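Local atomic coordinates of deferrochelatase (Vibrio cholerae, PDB entry 5DE0), a protein that probably acts as a heme-dependent peroxidase of the dye-decolorizing family, holding a heme b group in a pocket of its own fold. Residues R233-Y238 / L247-Y252; K196-T201 / D275-F280; S59-K64 / F289-Q294. All blocks are in the same frame, centred on the assembly; numbering follows the deposited sequence.

Interaction 1: R233-Y238 / L247-Y252; sequences RHSLPY and LLFIAY. With HEM (protoporphyrin IX containing Fe), chain F.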
loop_
_atom_site.group_PDB
_atom_site.type_symbol
_atom_site.label_atom_id
_atom_site.label_comp_id
_atom_site.label_asym_id
_atom_site.label_seq_id
_atom_site.Cartn_x
_atom_site.Cartn_y
_atom_site.Cartn_z
ATOM N N ARG B 233 -4.396 18.194 -11.712
ATOM C CA ARG B 233 -4.562 17.230 -10.631
ATOM C C ARG B 233 -3.634 16.029 -10.779
ATOM O O ARG B 233 -3.431 15.520 -11.880
ATOM C CB ARG B 233 -6.015 16.755 -10.563
ATOM C CG ARG B 233 -7.007 17.830 -10.149
ATOM C CD ARG B 233 -8.438 17.388 -10.419
ATOM N NE ARG B 233 -8.749 17.394 -11.845
ATOM C CZ ARG B 233 -9.684 16.637 -12.410
ATOM N NH1 ARG B 233 -10.399 15.801 -11.670
ATOM N NH2 ARG B 233 -9.898 16.710 -13.717
ATOM N N HIS B 234 -3.076 15.582 -9.660
ATOM C CA HIS B 234 -2.224 14.396 -9.638
ATOM C C HIS B 234 -2.775 13.370 -8.657
ATOM O O HIS B 234 -2.042 12.515 -8.158
ATOM C CB HIS B 234 -0.785 14.763 -9.264
ATOM C CG HIS B 234 0.075 15.111 -10.437
ATOM N ND1 HIS B 234 0.644 14.153 -11.248
ATOM C CD2 HIS B 234 0.464 16.307 -10.938
ATOM C CE1 HIS B 234 1.346 14.744 -12.199
ATOM N NE2 HIS B 234 1.253 16.051 -12.034
ATOM N N SER B 235 -4.072 13.468 -8.386
ATOM C CA SER B 235 -4.726 12.611 -7.405
ATOM C C SER B 235 -4.679 11.147 -7.806
ATOM O O SER B 235 -4.502 10.814 -8.978
ATOM C CB SER B 235 -6.178 13.038 -7.204
ATOM O OG SER B 235 -6.282 14.441 -7.053
ATOM N N LEU B 236 -4.850 10.276 -6.818
ATOM C CA LEU B 236 -4.820 8.839 -7.038
ATOM C C LEU B 236 -5.504 8.129 -5.876
ATOM O O LEU B 236 -5.341 8.528 -4.723
ATOM C CB LEU B 236 -3.378 8.353 -7.193
ATOM C CG LEU B 236 -3.075 7.348 -8.304
ATOM C CD1 LEU B 236 -3.641 7.816 -9.632
ATOM C CD2 LEU B 236 -1.573 7.127 -8.413
ATOM N N PRO B 237 -6.291 7.087 -6.179
ATOM C CA PRO B 237 -6.952 6.266 -5.158
ATOM C C PRO B 237 -5.945 5.636 -4.197
ATOM O O PRO B 237 -4.782 5.481 -4.559
ATOM C CB PRO B 237 -7.669 5.191 -5.982
ATOM C CG PRO B 237 -7.853 5.802 -7.323
ATOM C CD PRO B 237 -6.656 6.670 -7.544
ATOM N N TYR B 238 -6.388 5.278 -2.996
ATOM C CA TYR B 238 -5.492 4.742 -1.975
ATOM C C TYR B 238 -6.243 3.888 -0.960
ATOM O O TYR B 238 -7.473 3.890 -0.923
ATOM C CB TYR B 238 -4.786 5.878 -1.233
ATOM C CG TYR B 238 -5.678 6.527 -0.191
ATOM C CD1 TYR B 238 -6.629 7.469 -0.557
ATOM C CD2 TYR B 238 -5.579 6.183 1.155
ATOM C CE1 TYR B 238 -7.452 8.056 0.384
ATOM C CE2 TYR B 238 -6.401 6.764 2.102
ATOM C CZ TYR B 238 -7.336 7.702 1.710
ATOM O OH TYR B 238 -8.158 8.287 2.646
ATOM N N LEU B 247 -9.643 8.793 -1.953
ATOM C CA LEU B 247 -8.815 9.532 -2.892
ATOM C C LEU B 247 -7.862 10.486 -2.188
ATOM O O LEU B 247 -8.276 11.295 -1.356
ATOM C CB LEU B 247 -9.693 10.313 -3.873
ATOM C CG LEU B 247 -8.959 11.119 -4.944
ATOM C CD1 LEU B 247 -8.295 10.196 -5.954
ATOM C CD2 LEU B 247 -9.911 12.086 -5.636
ATOM N N LEU B 248 -6.580 10.381 -2.517
ATOM C CA LEU B 248 -5.623 11.387 -2.095
ATOM C C LEU B 248 -5.649 12.486 -3.134
ATOM O O LEU B 248 -4.983 12.390 -4.164
ATOM C CB LEU B 248 -4.214 10.804 -1.950
ATOM C CG LEU B 248 -3.175 11.628 -1.174
ATOM C CD1 LEU B 248 -2.705 12.875 -1.920
ATOM C CD2 LEU B 248 -3.713 12.008 0.191
ATOM N N PHE B 249 -6.423 13.530 -2.870
ATOM C CA PHE B 249 -6.514 14.624 -3.817
ATOM C C PHE B 249 -5.298 15.536 -3.701
ATOM O O PHE B 249 -4.912 15.942 -2.607
ATOM C CB PHE B 249 -7.799 15.429 -3.613
ATOM C CG PHE B 249 -7.960 16.548 -4.595
ATOM C CD1 PHE B 249 -8.567 16.325 -5.820
ATOM C CD2 PHE B 249 -7.483 17.819 -4.307
ATOM C CE1 PHE B 249 -8.706 17.346 -6.734
ATOM C CE2 PHE B 249 -7.619 18.846 -5.220
ATOM C CZ PHE B 249 -8.231 18.608 -6.434
ATOM N N ILE B 250 -4.700 15.847 -4.845
ATOM C CA ILE B 250 -3.602 16.799 -4.912
ATOM C C ILE B 250 -3.662 17.522 -6.250
ATOM O O ILE B 250 -3.963 16.917 -7.280
ATOM C CB ILE B 250 -2.228 16.110 -4.726
ATOM C CG1 ILE B 250 -1.086 17.123 -4.849
ATOM C CG2 ILE B 250 -2.050 14.976 -5.723
ATOM C CD1 ILE B 250 0.295 16.527 -4.625
ATOM N N ALA B 251 -3.403 18.825 -6.232
ATOM C CA ALA B 251 -3.480 19.624 -7.446
ATOM C C ALA B 251 -2.402 20.701 -7.478
ATOM O O ALA B 251 -1.997 21.224 -6.439
ATOM C CB ALA B 251 -4.860 20.256 -7.579
ATOM N N TYR B 252 -1.944 21.024 -8.681
ATOM C CA TYR B 252 -0.980 22.098 -8.881
ATOM C C TYR B 252 -1.621 23.201 -9.713
ATOM O O TYR B 252 -2.432 22.923 -10.597
ATOM C CB TYR B 252 0.284 21.576 -9.569
ATOM C CG TYR B 252 1.109 20.625 -8.728
ATOM C CD1 TYR B 252 0.754 19.287 -8.602
ATOM C CD2 TYR B 252 2.253 21.063 -8.073
ATOM C CE1 TYR B 252 1.509 18.417 -7.837
ATOM C CE2 TYR B 252 3.014 20.197 -7.309
ATOM C CZ TYR B 252 2.637 18.877 -7.194
ATOM O OH TYR B 252 3.397 18.018 -6.432
HETATM C CHA HEM F . -13.471 16.730 -12.053
HETATM C CHB HEM F . -11.379 19.686 -8.826
HETATM C CHC HEM F . -12.263 16.492 -5.265
HETATM C CHD HEM F . -13.540 13.233 -8.622
HETATM C C1A HEM F . -12.830 17.812 -11.492
HETATM C C2A HEM F . -12.398 19.008 -12.187
HETATM C C3A HEM F . -11.819 19.820 -11.297
HETATM C C4A HEM F . -11.866 19.170 -10.005
HETATM C CMA HEM F . -11.205 21.210 -11.574
HETATM C CAA HEM F . -12.580 19.286 -13.695
HETATM C CBA HEM F . -13.737 20.267 -13.875
HETATM C CGA HEM F . -14.049 20.432 -15.338
HETATM O O1A HEM F . -14.725 19.539 -15.909
HETATM O O2A HEM F . -13.623 21.458 -15.925
HETATM C C1B HEM F . -11.514 19.119 -7.580
HETATM C C2B HEM F . -11.248 19.783 -6.324
HETATM C C3B HEM F . -11.480 18.921 -5.335
HETATM C C4B HEM F . -11.916 17.659 -5.923
HETATM C CMB HEM F . -10.762 21.240 -6.150
HETATM C CAB HEM F . -11.296 19.286 -3.845
HETATM C CBB HEM F . -11.478 18.403 -2.865
HETATM C C1C HEM F . -12.656 15.310 -5.860
HETATM C C2C HEM F . -12.937 14.056 -5.184
HETATM C C3C HEM F . -13.289 13.156 -6.122
HETATM C C4C HEM F . -13.245 13.819 -7.410
HETATM C CMC HEM F . -12.826 13.856 -3.654
HETATM C CAC HEM F . -13.698 11.667 -5.983
HETATM C CBC HEM F . -13.874 11.028 -4.823
HETATM C C1D HEM F . -13.759 13.878 -9.821
HETATM C C2D HEM F . -14.452 13.316 -10.957
HETATM C C3D HEM F . -14.429 14.408 -12.033
HETATM C C4D HEM F . -13.725 15.522 -11.437
HETATM C CMD HEM F . -15.084 11.912 -11.071
HETATM C CAD HEM F . -15.039 14.332 -13.447
HETATM C CBD HEM F . -14.042 13.726 -14.429
HETATM C CGD HEM F . -12.848 14.631 -14.575
HETATM O O1D HEM F . -11.809 14.363 -13.918
HETATM O O2D HEM F . -12.928 15.620 -15.349
HETATM N NA HEM F . -12.489 17.947 -10.161
HETATM N NB HEM F . -11.921 17.826 -7.298
HETATM N NC HEM F . -12.856 15.126 -7.214
HETATM N ND HEM F . -13.351 15.169 -10.143
HETATM FE FE HEM F . -12.742 16.530 -8.701
#

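Interaction 2: K196-T201 / D275-F280; sequences KVIGRT and DQLLRF. With HEM (protoporphyrin IX containing Fe), chain F.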
loop_
_atom_site.group_PDB
_atom_site.type_symbol
_atom_site.label_atom_id
_atom_site.label_comp_id
_atom_site.label_asym_id
_atom_site.label_seq_id
_atom_site.Cartn_x
_atom_site.Cartn_y
_atom_site.Cartn_z
ATOM N N LYS B 196 -25.819 12.146 -11.330
ATOM C CA LYS B 196 -26.339 13.456 -10.953
ATOM C C LYS B 196 -25.475 14.073 -9.860
ATOM O O LYS B 196 -25.342 15.293 -9.778
ATOM C CB LYS B 196 -27.794 13.358 -10.486
ATOM C CG LYS B 196 -28.774 12.934 -11.572
ATOM C CD LYS B 196 -28.756 13.893 -12.756
ATOM C CE LYS B 196 -29.727 13.451 -13.841
ATOM N NZ LYS B 196 -29.677 14.334 -15.039
ATOM N N VAL B 197 -24.892 13.222 -9.021
ATOM C CA VAL B 197 -23.993 13.673 -7.964
ATOM C C VAL B 197 -22.667 14.159 -8.549
ATOM O O VAL B 197 -22.171 15.229 -8.194
ATOM C CB VAL B 197 -23.716 12.549 -6.941
ATOM C CG1 VAL B 197 -22.644 12.981 -5.953
ATOM C CG2 VAL B 197 -24.995 12.164 -6.215
ATOM N N ILE B 198 -22.098 13.365 -9.448
ATOM C CA ILE B 198 -20.829 13.710 -10.079
ATOM C C ILE B 198 -21.008 14.807 -11.125
ATOM O O ILE B 198 -20.312 15.826 -11.098
ATOM C CB ILE B 198 -20.176 12.476 -10.739
ATOM C CG1 ILE B 198 -19.801 11.440 -9.679
ATOM C CG2 ILE B 198 -18.944 12.878 -11.537
ATOM C CD1 ILE B 198 -18.786 11.938 -8.675
ATOM N N GLY B 199 -21.944 14.595 -12.045
ATOM C CA GLY B 199 -22.196 15.548 -13.111
ATOM C C GLY B 199 -21.755 15.013 -14.460
ATOM O O GLY B 199 -21.857 15.705 -15.472
ATOM N N ARG B 200 -21.253 13.781 -14.468
ATOM C CA ARG B 200 -20.841 13.119 -15.702
ATOM C C ARG B 200 -21.336 11.677 -15.747
ATOM O O ARG B 200 -21.692 11.098 -14.720
ATOM C CB ARG B 200 -19.316 13.143 -15.854
ATOM C CG ARG B 200 -18.708 14.533 -15.921
ATOM C CD ARG B 200 -17.217 14.469 -16.199
ATOM N NE ARG B 200 -16.930 14.186 -17.601
ATOM C CZ ARG B 200 -16.722 15.122 -18.520
ATOM N NH1 ARG B 200 -16.768 16.404 -18.184
ATOM N NH2 ARG B 200 -16.467 14.779 -19.775
ATOM N N THR B 201 -21.351 11.104 -16.946
ATOM C CA THR B 201 -21.723 9.709 -17.125
ATOM C C THR B 201 -20.650 8.821 -16.503
ATOM O O THR B 201 -19.476 9.178 -16.490
ATOM C CB THR B 201 -21.903 9.358 -18.615
ATOM O OG1 THR B 201 -22.589 10.425 -19.280
ATOM C CG2 THR B 201 -22.703 8.078 -18.775
ATOM N N ASP B 275 -21.183 20.509 -1.924
ATOM C CA ASP B 275 -21.000 19.510 -2.968
ATOM C C ASP B 275 -21.749 18.226 -2.620
ATOM O O ASP B 275 -21.657 17.728 -1.495
ATOM C CB ASP B 275 -19.508 19.221 -3.169
ATOM C CG ASP B 275 -19.211 18.542 -4.495
ATOM O OD1 ASP B 275 -20.008 17.685 -4.931
ATOM O OD2 ASP B 275 -18.171 18.870 -5.104
ATOM N N GLN B 276 -22.492 17.697 -3.588
ATOM C CA GLN B 276 -23.217 16.444 -3.406
ATOM C C GLN B 276 -22.256 15.276 -3.185
ATOM O O GLN B 276 -22.592 14.311 -2.498
ATOM C CB GLN B 276 -24.115 16.163 -4.613
ATOM C CG GLN B 276 -25.271 17.138 -4.773
ATOM C CD GLN B 276 -26.328 16.975 -3.697
ATOM O OE1 GLN B 276 -26.741 15.861 -3.381
ATOM N NE2 GLN B 276 -26.769 18.091 -3.125
ATOM N N LEU B 277 -21.064 15.370 -3.771
ATOM C CA LEU B 277 -20.049 14.331 -3.614
ATOM C C LEU B 277 -19.603 14.206 -2.161
ATOM O O LEU B 277 -19.256 13.117 -1.701
ATOM C CB LEU B 277 -18.842 14.619 -4.511
ATOM C CG LEU B 277 -17.625 13.696 -4.377
ATOM C CD1 LEU B 277 -17.989 12.252 -4.699
ATOM C CD2 LEU B 277 -16.491 14.174 -5.267
ATOM N N LEU B 278 -19.632 15.323 -1.438
ATOM C CA LEU B 278 -19.179 15.359 -0.051
ATOM C C LEU B 278 -20.152 14.665 0.899
ATOM O O LEU B 278 -19.923 14.617 2.107
ATOM C CB LEU B 278 -18.955 16.805 0.392
ATOM C CG LEU B 278 -17.837 17.533 -0.357
ATOM C CD1 LEU B 278 -17.714 18.978 0.100
ATOM C CD2 LEU B 278 -16.511 16.800 -0.190
ATOM N N ARG B 279 -21.238 14.130 0.350
ATOM C CA ARG B 279 -22.171 13.319 1.124
ATOM C C ARG B 279 -21.615 11.917 1.327
ATOM O O ARG B 279 -22.038 11.192 2.226
ATOM C CB ARG B 279 -23.532 13.241 0.428
ATOM C CG ARG B 279 -24.332 14.527 0.452
ATOM C CD ARG B 279 -25.512 14.429 -0.499
ATOM N NE ARG B 279 -26.316 13.236 -0.252
ATOM C CZ ARG B 279 -27.191 12.732 -1.117
ATOM N NH1 ARG B 279 -27.374 13.313 -2.296
ATOM N NH2 ARG B 279 -27.880 11.643 -0.807
ATOM N N PHE B 280 -20.660 11.545 0.483
ATOM C CA PHE B 280 -20.165 10.176 0.445
ATOM C C PHE B 280 -18.655 10.095 0.652
ATOM O O PHE B 280 -18.064 9.021 0.551
ATOM C CB PHE B 280 -20.551 9.521 -0.882
ATOM C CG PHE B 280 -22.009 9.650 -1.216
ATOM C CD1 PHE B 280 -22.929 8.743 -0.720
ATOM C CD2 PHE B 280 -22.460 10.685 -2.019
ATOM C CE1 PHE B 280 -24.270 8.859 -1.023
ATOM C CE2 PHE B 280 -23.804 10.807 -2.328
ATOM C CZ PHE B 280 -24.710 9.892 -1.828
HETATM C CHA HEM F . -13.471 16.730 -12.053
HETATM C CHB HEM F . -11.379 19.686 -8.826
HETATM C CHC HEM F . -12.263 16.492 -5.265
HETATM C CHD HEM F . -13.540 13.233 -8.622
HETATM C C1A HEM F . -12.830 17.812 -11.492
HETATM C C2A HEM F . -12.398 19.008 -12.187
HETATM C C3A HEM F . -11.819 19.820 -11.297
HETATM C C4A HEM F . -11.866 19.170 -10.005
HETATM C CMA HEM F . -11.205 21.210 -11.574
HETATM C CAA HEM F . -12.580 19.286 -13.695
HETATM C CBA HEM F . -13.737 20.267 -13.875
HETATM C CGA HEM F . -14.049 20.432 -15.338
HETATM O O1A HEM F . -14.725 19.539 -15.909
HETATM O O2A HEM F . -13.623 21.458 -15.925
HETATM C C1B HEM F . -11.514 19.119 -7.580
HETATM C C2B HEM F . -11.248 19.783 -6.324
HETATM C C3B HEM F . -11.480 18.921 -5.335
HETATM C C4B HEM F . -11.916 17.659 -5.923
HETATM C CMB HEM F . -10.762 21.240 -6.150
HETATM C CAB HEM F . -11.296 19.286 -3.845
HETATM C CBB HEM F . -11.478 18.403 -2.865
HETATM C C1C HEM F . -12.656 15.310 -5.860
HETATM C C2C HEM F . -12.937 14.056 -5.184
HETATM C C3C HEM F . -13.289 13.156 -6.122
HETATM C C4C HEM F . -13.245 13.819 -7.410
HETATM C CMC HEM F . -12.826 13.856 -3.654
HETATM C CAC HEM F . -13.698 11.667 -5.983
HETATM C CBC HEM F . -13.874 11.028 -4.823
HETATM C C1D HEM F . -13.759 13.878 -9.821
HETATM C C2D HEM F . -14.452 13.316 -10.957
HETATM C C3D HEM F . -14.429 14.408 -12.033
HETATM C C4D HEM F . -13.725 15.522 -11.437
HETATM C CMD HEM F . -15.084 11.912 -11.071
HETATM C CAD HEM F . -15.039 14.332 -13.447
HETATM C CBD HEM F . -14.042 13.726 -14.429
HETATM C CGD HEM F . -12.848 14.631 -14.575
HETATM O O1D HEM F . -11.809 14.363 -13.918
HETATM O O2D HEM F . -12.928 15.620 -15.349
HETATM N NA HEM F . -12.489 17.947 -10.161
HETATM N NB HEM F . -11.921 17.826 -7.298
HETATM N NC HEM F . -12.856 15.126 -7.214
HETATM N ND HEM F . -13.351 15.169 -10.143
HETATM FE FE HEM F . -12.742 16.530 -8.701
#

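Interaction 3: S59-K64 / F289-Q294; sequences SVAFSK and FFAPSQ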
loop_
_atom_site.group_PDB
_atom_site.type_symbol
_atom_site.label_atom_id
_atom_site.label_comp_id
_atom_site.label_asym_id
_atom_site.label_seq_id
_atom_site.Cartn_x
_atom_site.Cartn_y
_atom_site.Cartn_z
ATOM N N SER B 59 8.632 15.956 -6.435
ATOM C CA SER B 59 8.400 17.381 -6.242
ATOM C C SER B 59 8.319 17.704 -4.755
ATOM O O SER B 59 7.460 17.180 -4.045
ATOM C CB SER B 59 7.122 17.829 -6.949
ATOM O OG SER B 59 6.898 19.211 -6.744
ATOM N N VAL B 60 9.223 18.560 -4.289
ATOM C CA VAL B 60 9.269 18.948 -2.886
ATOM C C VAL B 60 8.646 20.326 -2.692
ATOM O O VAL B 60 9.023 21.287 -3.367
ATOM C CB VAL B 60 10.713 18.961 -2.349
ATOM C CG1 VAL B 60 10.722 19.325 -0.875
ATOM C CG2 VAL B 60 11.372 17.607 -2.576
ATOM N N ALA B 61 7.699 20.419 -1.765
ATOM C CA ALA B 61 6.976 21.668 -1.540
ATOM C C ALA B 61 6.924 22.034 -0.060
ATOM O O ALA B 61 6.955 21.161 0.811
ATOM C CB ALA B 61 5.575 21.570 -2.107
ATOM N N PHE B 62 6.838 23.331 0.219
ATOM C CA PHE B 62 6.857 23.818 1.593
ATOM C C PHE B 62 5.621 24.656 1.906
ATOM O O PHE B 62 5.127 25.385 1.041
ATOM C CB PHE B 62 8.118 24.644 1.847
ATOM C CG PHE B 62 9.390 23.932 1.498
ATOM C CD1 PHE B 62 9.973 24.094 0.251
ATOM C CD2 PHE B 62 10.009 23.098 2.418
ATOM C CE1 PHE B 62 11.153 23.435 -0.072
ATOM C CE2 PHE B 62 11.187 22.440 2.099
ATOM C CZ PHE B 62 11.756 22.610 0.854
ATOM N N SER B 63 5.132 24.555 3.140
ATOM C CA SER B 63 3.956 25.309 3.562
ATOM C C SER B 63 4.291 26.767 3.861
ATOM O O SER B 63 5.459 27.144 3.908
ATOM C CB SER B 63 3.323 24.664 4.791
ATOM O OG SER B 63 4.160 24.783 5.926
ATOM N N LYS B 64 3.255 27.577 4.058
ATOM C CA LYS B 64 3.415 28.986 4.391
ATOM C C LYS B 64 4.196 29.163 5.690
ATOM O O LYS B 64 5.099 30.004 5.776
ATOM C CB LYS B 64 2.046 29.661 4.500
ATOM C CG LYS B 64 2.079 31.035 5.159
ATOM C CD LYS B 64 2.828 32.049 4.308
ATOM C CE LYS B 64 2.730 33.447 4.906
ATOM N NZ LYS B 64 3.390 34.460 4.042
ATOM N N PHE B 289 0.683 24.339 -0.235
ATOM C CA PHE B 289 2.129 24.379 -0.382
ATOM C C PHE B 289 2.529 25.222 -1.584
ATOM O O PHE B 289 1.684 25.641 -2.374
ATOM C CB PHE B 289 2.706 22.972 -0.551
ATOM C CG PHE B 289 2.396 22.037 0.582
ATOM C CD1 PHE B 289 1.280 21.219 0.533
ATOM C CD2 PHE B 289 3.232 21.958 1.685
ATOM C CE1 PHE B 289 0.997 20.348 1.571
ATOM C CE2 PHE B 289 2.953 21.091 2.724
ATOM C CZ PHE B 289 1.834 20.286 2.666
ATOM N N PHE B 290 3.826 25.466 -1.716
ATOM C CA PHE B 290 4.376 25.964 -2.964
ATOM C C PHE B 290 5.587 25.128 -3.352
ATOM O O PHE B 290 6.564 25.044 -2.606
ATOM C CB PHE B 290 4.760 27.438 -2.860
ATOM C CG PHE B 290 5.242 28.025 -4.155
ATOM C CD1 PHE B 290 6.593 28.062 -4.462
ATOM C CD2 PHE B 290 4.339 28.545 -5.064
ATOM C CE1 PHE B 290 7.033 28.608 -5.655
ATOM C CE2 PHE B 290 4.770 29.091 -6.256
ATOM C CZ PHE B 290 6.119 29.124 -6.552
ATOM N N ALA B 291 5.510 24.499 -4.517
ATOM C CA ALA B 291 6.630 23.733 -5.037
ATOM C C ALA B 291 7.471 24.627 -5.933
ATOM O O ALA B 291 7.062 24.960 -7.043
ATOM C CB ALA B 291 6.145 22.511 -5.793
ATOM N N PRO B 292 8.659 25.019 -5.452
ATOM C CA PRO B 292 9.503 25.927 -6.232
ATOM C C PRO B 292 10.115 25.229 -7.440
ATOM O O PRO B 292 10.021 24.006 -7.555
ATOM C CB PRO B 292 10.587 26.342 -5.233
ATOM C CG PRO B 292 10.700 25.175 -4.317
ATOM C CD PRO B 292 9.313 24.600 -4.198
ATOM N N SER B 293 10.722 26.001 -8.334
ATOM C CA SER B 293 11.484 25.441 -9.440
ATOM C C SER B 293 12.667 24.641 -8.902
ATOM O O SER B 293 12.991 24.723 -7.714
ATOM C CB SER B 293 11.966 26.550 -10.374
ATOM O OG SER B 293 12.685 27.533 -9.650
ATOM N N GLN B 294 13.307 23.865 -9.769
ATOM C CA GLN B 294 14.448 23.059 -9.358
ATOM C C GLN B 294 15.586 23.940 -8.854
ATOM O O GLN B 294 16.272 23.597 -7.890
ATOM C CB GLN B 294 14.938 22.187 -10.514
ATOM C CG GLN B 294 13.860 21.336 -11.160
ATOM C CD GLN B 294 14.433 20.328 -12.134
ATOM O OE1 GLN B 294 15.604 19.960 -12.044
ATOM N NE2 GLN B 294 13.611 19.877 -13.074
#

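Interaction 1: R233-Y238 / L247-Y252
Leu-247 opens the returning strand of an antiparallel beta hairpin in the C-terminal half of this DyP-type peroxidase, and its CD1 tucks against Leu-236 C at 3.5 Å while CD2 lies on the heme. At Leu-248 comes the hydrogen-bonded pair with Leu-236: its N donates to Leu-236 O over 3.1 Å, from above the carbonyl plane, and the return bond from Leu-236 N is weak. Phe-249 comes next, with CG anti to the backbone N (chi1 -178°), which swings the ring onto the heme, one face over pyrrole B and CZ 3.2 Å from HEM C2B. Beside that ring stands Arg-233. Its CD is 3.7 Å from Phe-249 CE1, and one face of its guanidinium lies against HEM C1A, where NH1 and NH2 both grip propionate oxygen O1D and NH1 also forms a salt bridge with Asp-147. Ile-250 meets the irregular part of the first strand. Its N donates to a side chain, Ser-235 OG at 3.1 Å, where a regular partner would offer a carbonyl, and its O takes the nearly straight bond from His-234 N at 2.9 Å. Ala-251 lies level with Arg-233, CB against CG. Tyr-252, whose hydroxyl bonds His-101, closes the row: its ring stands at about a right angle to the imidazole, CD1 3.8 Å from His-234 CD2.

Interaction 2: K196-T201 / D275-F280
Val-197 has CG1 anti to its backbone N (chi1 173°), and this puts the methyl straight onto the turn that begins at Asp-275. There CG1 sits 3.6 Å from Gln-276 C, equally near Leu-277 N, and 3.8 Å from Gln-276 CB; the other methyl, CG2, approaches the Phe-280 ring obliquely. Leu-277 likewise carries CG anti to the backbone N (chi1 175°), which brings CG toward the heme and Ile-198, where the two methyls find different neighbours. CD1 meets Ile-198 CD1 at 4.1 Å, the two side chains crossing at a slant, and CD2 rests on pyrrole C of the heme, 3.5 Å from HEM C3C.

The contact between the segments rests on aliphatic groups, with Val-197 against backbone as well as side chain; the polar groups of the 275-280 turn bond within the turn or to His-216. Asp-275 OD1 accepts from Leu-277 N at 2.8 Å, an Asx turn that fixes the start of the short 3-10 segment 277-279, while OD2 is bonded to His-216 ND1. A second clasp lies further along: Arg-279 NH1 donates to Gln-276 OE1 at 2.8 Å, coming in almost along the C=O axis and within the guanidinium plane. Arg-279 CB also lies over one face of the Phe-280 ring.

After Ile-198 comes Gly-199, where a positive phi ends the helix; the next residue, Arg-200, lays CD against HEM CAD of a propionate arm at 3.5 Å and forms a salt bridge with Glu-150 through NH2. The contact thus seats the C-terminal end of helix 191-198 on the loop between helix 257-266 and strand 281-291, with Trp-186 of helix 183-188 touching Val-197, Ile-198 and Phe-280, and helix 216-220 reaching Leu-277 through His-216.

Interaction 3: S59-K64 / F289-Q294
Phe-62 and Phe-290 pair by their backbones across two antiparallel strands. Phe-290 N donates to Phe-62 O at 3.0 Å, tilted from the carbonyl plane, and the bond back from Phe-62 N to Phe-290 O, at 3.3 Å, is weak. Each carbonyl gains a softer CA-H...O partner as well: Phe-289 CA stands 3.5 Å from Phe-62 O, and Ala-61 CA approaches Phe-290 O.

This is a single bridge, and the residues flanking it take their backbone bonds from other neighbours. Ser-59 and Ala-61 pair with His-101 and Leu-99 of strand 98-104 and Ser-63 with Asp-97 just before it, while Phe-289 and Ala-291 pair with Val-174 and Ser-172 of strand 172-181. Where the strands part, Gln-8 spans the gap with one amide, its OE1 accepting from Val-60 N and its NE2 donating to Pro-292 O. Val-60 O itself faces Pro-292 CD.

Ser-63 and Ser-293 stand at N-cap positions, each just before a helix. Ser-63 OG bonds Val-96 O and, weakly, Phe-66 N; Ser-293 OG has a weak bond to Met-296 N.

Between the strands Ala-61 CB packs on both neighbours, 3.6 Å from Phe-289 CB and 3.8 Å from Ala-291 CB, and Ser-59 OG reaches Ala-291 CB at 3.5 Å. Phe-289 turns CG anti to its carbonyl carbon (chi1 -58°), which brings CD2 beside Ser-63 N at 3.5 Å.

Strand 57-62 is an outermost strand of the N-terminal four-stranded sheet and strand 281-291 an outermost strand of the C-terminal sheet. Their meeting edge to edge joins the two halves, consistent with the paired ferredoxin-like domains and central beta barrel of DyP-type peroxidases.

How the interactions relate
All three contacts are buried but differ in depth and chemistry. Interaction 1 lies near the centre of the chain; interaction 3 has its centre about 12 Å from the chain's centre. Both are strand pairings reaching the C-terminal sheet, and they touch where Tyr-252 packs on Ser-59 and Ala-291. Interaction 2, its centre about 20 Å from the chain's, is aliphatic packing of a helix end on a loop. Interactions 1 and 2 share the heme: Leu-247 and Leu-277 press on pyrrole C from opposite faces, while Arg-233 bonds the carboxylate and Arg-200 packs on the carbons of the same propionate. Interaction 3, away from the cofactor, links the N-terminal and C-terminal sheets, enclosing the other two along the chain.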